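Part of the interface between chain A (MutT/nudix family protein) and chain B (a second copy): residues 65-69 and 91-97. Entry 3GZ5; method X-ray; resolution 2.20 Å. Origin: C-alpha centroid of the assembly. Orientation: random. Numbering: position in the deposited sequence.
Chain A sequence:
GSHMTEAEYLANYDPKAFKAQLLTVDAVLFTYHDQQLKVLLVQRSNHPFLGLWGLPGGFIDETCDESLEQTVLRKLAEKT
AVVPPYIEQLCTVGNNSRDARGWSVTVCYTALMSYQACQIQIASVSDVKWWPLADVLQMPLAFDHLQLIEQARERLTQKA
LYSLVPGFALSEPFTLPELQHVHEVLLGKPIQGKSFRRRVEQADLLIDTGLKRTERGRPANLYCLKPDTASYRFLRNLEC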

# COMPACT_ATOMS: atom_id res chain seq x y z
N ASP A 65 -9.13 5.12 -21.38
CA ASP A 65 -8.21 4.90 -20.27
C ASP A 65 -7.15 3.91 -20.66
O ASP A 65 -7.46 2.80 -21.10
CB ASP A 65 -8.93 4.30 -19.03
CG ASP A 65 -10.16 5.06 -18.61
OD1 ASP A 65 -10.23 6.31 -18.75
OD2 ASP A 65 -11.06 4.40 -18.08
N GLU A 66 -5.90 4.29 -20.48
CA GLU A 66 -4.81 3.38 -20.81
C GLU A 66 -4.29 2.66 -19.58
O GLU A 66 -3.59 1.66 -19.71
CB GLU A 66 -3.68 4.12 -21.50
CG GLU A 66 -4.16 4.89 -22.72
CD GLU A 66 -3.07 5.73 -23.36
OE1 GLU A 66 -3.30 6.21 -24.50
OE2 GLU A 66 -1.99 5.91 -22.71
N SER A 67 -4.64 3.18 -18.40
CA SER A 67 -4.22 2.60 -17.11
C SER A 67 -5.25 2.88 -16.02
O SER A 67 -6.19 3.66 -16.22
CB SER A 67 -2.85 3.14 -16.68
OG SER A 67 -2.93 4.53 -16.36
N LEU A 68 -5.07 2.25 -14.86
CA LEU A 68 -5.95 2.50 -13.70
C LEU A 68 -5.89 3.95 -13.22
O LEU A 68 -6.92 4.53 -12.91
CB LEU A 68 -5.64 1.53 -12.56
CG LEU A 68 -6.04 0.09 -12.85
CD1 LEU A 68 -5.53 -0.81 -11.72
CD2 LEU A 68 -7.54 -0.03 -12.98
N GLU A 69 -4.69 4.54 -13.23
CA GLU A 69 -4.51 5.94 -12.85
C GLU A 69 -5.28 6.90 -13.77
O GLU A 69 -5.84 7.90 -13.31
CB GLU A 69 -3.03 6.32 -12.80
CG GLU A 69 -2.82 7.78 -12.50
CD GLU A 69 -1.41 8.14 -12.05
OE1 GLU A 69 -0.89 7.50 -11.11
OE2 GLU A 69 -0.85 9.12 -12.62
N CYS B 91 0.23 -4.02 -4.48
CA CYS B 91 -0.20 -3.04 -5.44
C CYS B 91 -1.16 -3.74 -6.42
O CYS B 91 -1.27 -4.98 -6.43
CB CYS B 91 1.01 -2.43 -6.19
SG CYS B 91 1.93 -3.67 -7.14
N THR B 92 -1.89 -2.93 -7.17
CA THR B 92 -2.78 -3.42 -8.23
C THR B 92 -2.26 -2.74 -9.47
O THR B 92 -2.16 -1.52 -9.52
CB THR B 92 -4.25 -3.05 -7.93
OG1 THR B 92 -4.67 -3.80 -6.79
CG2 THR B 92 -5.18 -3.38 -9.09
N VAL B 93 -1.86 -3.54 -10.45
CA VAL B 93 -1.44 -2.97 -11.73
C VAL B 93 -2.50 -3.25 -12.79
O VAL B 93 -3.01 -4.38 -12.90
CB VAL B 93 -0.06 -3.50 -12.17
CG1 VAL B 93 0.34 -2.90 -13.51
CG2 VAL B 93 1.00 -3.08 -11.14
N GLY B 94 -2.84 -2.23 -13.57
CA GLY B 94 -3.82 -2.40 -14.63
C GLY B 94 -3.65 -1.39 -15.74
O GLY B 94 -3.63 -0.20 -15.48
N ASN B 95 -3.50 -1.88 -16.96
CA ASN B 95 -3.33 -1.07 -18.15
C ASN B 95 -3.52 -1.93 -19.41
O ASN B 95 -3.77 -3.15 -19.33
CB ASN B 95 -1.95 -0.39 -18.14
CG ASN B 95 -0.80 -1.39 -18.09
OD1 ASN B 95 0.06 -1.34 -17.22
ND2 ASN B 95 -0.80 -2.32 -19.02
N ASN B 96 -3.36 -1.29 -20.58
CA ASN B 96 -3.74 -1.89 -21.85
C ASN B 96 -2.55 -2.47 -22.62
O ASN B 96 -2.70 -2.94 -23.75
CB ASN B 96 -4.55 -0.88 -22.71
CG ASN B 96 -3.73 0.34 -23.17
OD1 ASN B 96 -2.60 0.56 -22.75
ND2 ASN B 96 -4.33 1.14 -24.05
N SER B 97 -1.39 -2.47 -21.97
CA SER B 97 -0.15 -2.83 -22.62
C SER B 97 0.59 -3.99 -21.96
O SER B 97 1.40 -4.64 -22.61
CB SER B 97 0.76 -1.62 -22.65
OG SER B 97 1.37 -1.42 -21.38

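A short segment leading into a helix can dock on a strand of a partner subunit with hydrogen bonds made by backbone atoms alone, while side chains supply packing, and this contact between two copies of one protein illustrates the principle. Its best polar link is a hydrogen bond of 2.9 Å from Leu A68 N to Gly B94 O. A second, weak one runs from Asn B96 N to Glu A66 O at 3.1 Å, with an N-H...O angle of 135°. The two bonds bracket a single beta bridge between Ser A67 and Asn B95, whose CA atoms lie 3.9 Å apart, and the touching segments run in nearly opposite directions, 167° apart. The same Gly B94 O also receives a CA-H...O contact from Ser A67 CA at 3.3 Å.

The pairing stops after one bridge as chain A turns into a helix at Leu A68. Ser A67 occupies the N-cap position, its side chain capping a backbone nitrogen just beyond the stretch, so bridge and helix start share one residue.

Apolar packing centres on Leu A68, whose CA-to-CB bond points toward the strand and which places CD1 3.7 Å from Thr B92 CG2. The absence of a side chain at Gly B94 makes this possible: an ideal CB there would lie 2.8 Å from Leu A68 CD1, a clash. The exposed Glu A66 and Asn B96 face each other at the end of the contact remote from Leu A68. Together the stretches bury 287 Å².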